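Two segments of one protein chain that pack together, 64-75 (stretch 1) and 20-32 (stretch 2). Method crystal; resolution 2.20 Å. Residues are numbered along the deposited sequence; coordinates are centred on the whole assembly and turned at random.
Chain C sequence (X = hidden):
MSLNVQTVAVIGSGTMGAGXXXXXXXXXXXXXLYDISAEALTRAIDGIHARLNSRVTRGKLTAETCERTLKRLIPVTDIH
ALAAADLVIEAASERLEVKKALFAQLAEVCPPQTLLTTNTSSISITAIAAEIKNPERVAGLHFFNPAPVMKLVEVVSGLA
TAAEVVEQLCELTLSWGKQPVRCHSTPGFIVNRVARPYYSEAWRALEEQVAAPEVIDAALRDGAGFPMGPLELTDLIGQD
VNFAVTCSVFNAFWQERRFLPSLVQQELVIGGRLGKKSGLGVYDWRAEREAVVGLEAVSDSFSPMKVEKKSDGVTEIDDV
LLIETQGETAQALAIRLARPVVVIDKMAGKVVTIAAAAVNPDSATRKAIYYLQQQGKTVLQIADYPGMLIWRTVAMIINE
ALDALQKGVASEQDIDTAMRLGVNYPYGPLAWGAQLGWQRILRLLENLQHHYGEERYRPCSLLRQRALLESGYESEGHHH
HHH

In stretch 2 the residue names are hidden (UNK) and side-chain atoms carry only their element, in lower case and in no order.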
# COMPACT_ATOMS: atom_id res chain seq x y z
N GLU C 64 -8.53 52.89 -22.00
CA GLU C 64 -7.18 53.27 -21.57
C GLU C 64 -6.39 52.08 -21.01
O GLU C 64 -5.27 51.79 -21.44
CB GLU C 64 -7.20 54.37 -20.52
CG GLU C 64 -5.80 54.66 -19.97
CD GLU C 64 -5.79 55.65 -18.83
OE1 GLU C 64 -6.56 56.63 -18.89
OE2 GLU C 64 -4.99 55.47 -17.88
N THR C 65 -6.99 51.41 -20.03
CA THR C 65 -6.32 50.33 -19.32
C THR C 65 -6.11 49.16 -20.27
O THR C 65 -5.07 48.52 -20.23
CB THR C 65 -7.09 49.96 -18.03
OG1 THR C 65 -7.09 51.11 -17.17
CG2 THR C 65 -6.44 48.79 -17.28
N CYS C 66 -7.08 48.94 -21.16
CA CYS C 66 -6.90 47.99 -22.24
C CYS C 66 -5.65 48.28 -23.06
O CYS C 66 -4.80 47.40 -23.23
CB CYS C 66 -8.11 47.97 -23.15
SG CYS C 66 -8.00 46.68 -24.40
N GLU C 67 -5.54 49.51 -23.57
CA GLU C 67 -4.44 49.84 -24.47
C GLU C 67 -3.09 49.86 -23.76
O GLU C 67 -2.08 49.43 -24.32
CB GLU C 67 -4.69 51.14 -25.24
CG GLU C 67 -3.84 51.28 -26.52
CD GLU C 67 -3.69 49.96 -27.29
OE1 GLU C 67 -4.69 49.48 -27.88
OE2 GLU C 67 -2.56 49.40 -27.31
N ARG C 68 -3.08 50.35 -22.52
CA ARG C 68 -1.85 50.35 -21.71
C ARG C 68 -1.37 48.93 -21.34
O ARG C 68 -0.16 48.68 -21.29
CB ARG C 68 -2.02 51.19 -20.45
CG ARG C 68 -2.10 52.68 -20.68
CD ARG C 68 -1.24 53.35 -19.65
NE ARG C 68 -1.97 54.35 -18.89
CZ ARG C 68 -1.45 55.05 -17.88
NH1 ARG C 68 -0.18 54.84 -17.50
NH2 ARG C 68 -2.20 55.94 -17.25
N THR C 69 -2.32 48.04 -21.08
CA THR C 69 -2.03 46.61 -20.87
C THR C 69 -1.34 45.98 -22.08
O THR C 69 -0.27 45.38 -21.93
CB THR C 69 -3.30 45.82 -20.52
OG1 THR C 69 -3.91 46.39 -19.36
CG2 THR C 69 -2.98 44.33 -20.25
N LEU C 70 -1.93 46.15 -23.26
CA LEU C 70 -1.41 45.54 -24.50
C LEU C 70 -0.01 46.00 -24.86
O LEU C 70 0.81 45.21 -25.34
CB LEU C 70 -2.35 45.79 -25.67
CG LEU C 70 -3.75 45.22 -25.40
CD1 LEU C 70 -4.73 45.62 -26.48
CD2 LEU C 70 -3.69 43.71 -25.20
N LYS C 71 0.27 47.28 -24.60
CA LYS C 71 1.58 47.88 -24.83
C LYS C 71 2.67 47.30 -23.92
O LYS C 71 3.84 47.32 -24.27
CB LYS C 71 1.47 49.40 -24.65
CG LYS C 71 2.38 50.23 -25.54
CD LYS C 71 1.74 51.59 -25.88
CE LYS C 71 0.75 51.47 -27.05
NZ LYS C 71 -0.25 52.59 -27.10
N ARG C 72 2.28 46.79 -22.75
CA ARG C 72 3.25 46.25 -21.80
C ARG C 72 3.63 44.80 -22.10
O ARG C 72 4.57 44.27 -21.51
CB ARG C 72 2.77 46.44 -20.34
CG ARG C 72 2.84 47.91 -19.89
CD ARG C 72 2.39 48.14 -18.45
NE ARG C 72 0.95 48.03 -18.28
CZ ARG C 72 0.15 49.01 -17.83
NH1 ARG C 72 0.65 50.20 -17.51
NH2 ARG C 72 -1.15 48.79 -17.70
N LEU C 73 2.92 44.17 -23.03
CA LEU C 73 3.21 42.80 -23.43
C LEU C 73 4.30 42.72 -24.50
O LEU C 73 4.03 42.91 -25.68
CB LEU C 73 1.94 42.09 -23.92
CG LEU C 73 0.89 41.76 -22.85
CD1 LEU C 73 -0.44 41.42 -23.48
CD2 LEU C 73 1.37 40.62 -21.93
N ILE C 74 5.52 42.43 -24.07
CA ILE C 74 6.66 42.37 -24.98
C ILE C 74 7.09 40.92 -25.28
O ILE C 74 7.63 40.24 -24.41
CB ILE C 74 7.86 43.20 -24.45
CG1 ILE C 74 7.38 44.58 -23.98
CG2 ILE C 74 8.96 43.31 -25.52
CD1 ILE C 74 8.46 45.49 -23.45
N PRO C 75 6.81 40.43 -26.51
CA PRO C 75 7.24 39.07 -26.89
C PRO C 75 8.74 38.99 -27.14
O PRO C 75 9.30 39.82 -27.86
CB PRO C 75 6.46 38.79 -28.18
CG PRO C 75 6.14 40.14 -28.75
CD PRO C 75 6.09 41.12 -27.60
N UNK C 20 -1.40 34.47 -17.22
CA UNK C 20 -0.57 35.06 -16.16
C UNK C 20 -0.00 36.41 -16.63
O UNK C 20 -0.02 37.41 -15.87
c UNK C 20 0.52 34.08 -15.65
c UNK C 20 -0.14 32.94 -14.85
c UNK C 20 1.55 34.80 -14.77
c UNK C 20 0.68 31.60 -14.83
N UNK C 21 0.45 36.44 -17.88
CA UNK C 21 0.97 37.65 -18.53
C UNK C 21 -0.07 38.78 -18.53
O UNK C 21 0.26 39.93 -18.23
c UNK C 21 1.46 37.33 -19.97
N UNK C 22 -1.31 38.42 -18.87
CA UNK C 22 -2.43 39.36 -18.86
C UNK C 22 -2.65 40.01 -17.49
O UNK C 22 -2.84 41.22 -17.40
c UNK C 22 -3.71 38.65 -19.32
c UNK C 22 -4.96 39.55 -19.37
o UNK C 22 -6.13 37.74 -20.41
c UNK C 22 -6.22 38.78 -19.72
o UNK C 22 -7.30 39.21 -19.29
N UNK C 23 -2.58 39.20 -16.42
CA UNK C 23 -2.74 39.69 -15.05
C UNK C 23 -1.63 40.66 -14.68
O UNK C 23 -1.91 41.75 -14.17
c UNK C 23 -2.72 39.04 -12.59
c UNK C 23 -4.00 37.66 -14.25
c UNK C 23 -2.77 38.53 -14.03
N UNK C 24 -0.39 40.26 -14.94
CA UNK C 24 0.77 41.08 -14.61
C UNK C 24 0.75 42.41 -15.39
O UNK C 24 0.90 43.46 -14.79
c UNK C 24 2.09 40.31 -14.81
N UNK C 25 0.51 42.35 -16.70
CA UNK C 25 0.47 43.58 -17.52
C UNK C 25 -0.72 44.48 -17.20
O UNK C 25 -0.60 45.70 -17.25
c UNK C 25 0.48 43.25 -19.00
N UNK C 26 -1.87 43.88 -16.85
CA UNK C 26 -3.07 44.67 -16.52
C UNK C 26 -2.92 45.45 -15.22
O UNK C 26 -3.74 46.30 -14.92
c UNK C 26 -4.35 43.81 -16.54
o UNK C 26 -4.55 43.14 -15.31
N UNK C 27 -1.86 45.16 -14.47
CA UNK C 27 -1.59 45.81 -13.19
C UNK C 27 -0.32 46.67 -13.19
O UNK C 27 0.23 46.98 -12.13
c UNK C 27 -3.85 44.66 -10.84
n UNK C 27 -4.91 43.78 -10.90
n UNK C 27 -3.42 43.07 -12.27
c UNK C 27 -1.56 44.77 -12.06
c UNK C 27 -2.91 44.22 -11.70
c UNK C 27 -4.62 42.84 -11.78
N UNK C 28 0.16 47.04 -14.38
CA UNK C 28 1.22 48.05 -14.50
C UNK C 28 2.62 47.52 -14.70
O UNK C 28 3.58 48.28 -14.72
N UNK C 29 2.74 46.20 -14.86
CA UNK C 29 4.05 45.61 -15.07
C UNK C 29 4.39 45.44 -16.54
O UNK C 29 3.57 44.99 -17.34
c UNK C 29 3.98 44.36 -12.88
c UNK C 29 4.17 44.26 -14.36
c UNK C 29 4.58 44.60 -10.77
c UNK C 29 2.86 44.36 -12.12
n UNK C 29 3.26 44.51 -10.81
n UNK C 29 5.03 44.52 -12.01
N UNK C 30 5.62 45.81 -16.87
CA UNK C 30 6.23 45.44 -18.13
C UNK C 30 6.40 43.91 -18.11
O UNK C 30 6.99 43.36 -17.18
n UNK C 30 7.94 47.99 -20.59
c UNK C 30 8.86 47.07 -20.27
c UNK C 30 7.57 46.17 -18.30
o UNK C 30 10.06 47.20 -20.53
c UNK C 30 8.35 45.83 -19.55
N UNK C 31 5.83 43.24 -19.11
CA UNK C 31 5.88 41.78 -19.17
C UNK C 31 6.68 41.26 -20.36
O UNK C 31 6.33 41.51 -21.52
c UNK C 31 4.46 41.14 -19.17
c UNK C 31 3.71 41.53 -17.91
c UNK C 31 4.55 39.61 -19.30
N UNK C 32 7.75 40.54 -20.06
CA UNK C 32 8.51 39.83 -21.08
C UNK C 32 7.91 38.44 -21.24
O UNK C 32 8.08 37.58 -20.37
c UNK C 32 9.98 39.74 -20.68
c UNK C 32 10.86 41.86 -21.74
c UNK C 32 12.07 40.86 -19.82
c UNK C 32 10.71 41.07 -20.46

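Position 20 has four side-chain carbons, forked at the first, one arm two carbons long. It is out of reach of stretch 1. It is Ile 20.

Position 21 has a single carbon, and its CB lies 3.8 Å from Leu 73 CD2. This is Ala 21.

Position 22 carries three carbons, the third holding two oxygens. The chain points away from stretch 1. A carboxylate on three carbons is Glu 22.

Position 23 has three carbons, one carrying the other two. It points away and makes no contact. It is Val 23.

Position 24 has one carbon, turned sideways and touching nothing on stretch 1. It is Ala 24.

Position 25 also has one carbon, but pointing toward stretch 1. Its CB sits 3.7 Å from Thr 69 O and 4.0 Å from Leu 73 CD2. It is Ala 25.

Position 26 has one carbon and then one oxygen. Its CA lies 3.4 Å from Thr 69 OG1. This is Ser 26.

Position 27 has one carbon and a five-membered ring of three carbons and two nitrogens. The ring stays clear of stretch 1. It is His 27.

Position 28 has no side-chain atoms. Its phi of 99° would jam a CB against the preceding carbonyl oxygen. This is Gly 28; its CA lies over one face of the Arg 72 guanidinium, 3.6 Å from CZ.

Position 29 repeats the carbon and five-membered ring with two nitrogens. It points away, while its backbone O lies 3.4 Å from Arg 72 CB. It is His 29.

Position 30 has three carbons, the third carrying one oxygen and one nitrogen. That third carbon meets Ile 74 CD1 at 3.6 Å. The amide identifies Gln 30, and the carbon is CD.

Position 31 has three carbons, forked at the first. Its CB is 4.2 Å from Leu 73 CD2. It is Val 31.

Position 32 has four carbons, forked at the second. One end carbon is 4.3 Å from Ile 74 CB. It is Leu 32.

The contact combines helix packing with a parallel strand pairing. The helix axes approach to 8.7 Å, and the small Ala 25 lets Thr 69 and Leu 73 come close. Arg 72 NE donates to Ala 25 O at 3.0 Å. Val 31 then bonds to two residues of stretch 1: its N to Arg 72 O at 2.9 Å, and its O to Ile 74 N at 2.8 Å.

Stretch 2 (20-32) IAEVAASHGHQVL
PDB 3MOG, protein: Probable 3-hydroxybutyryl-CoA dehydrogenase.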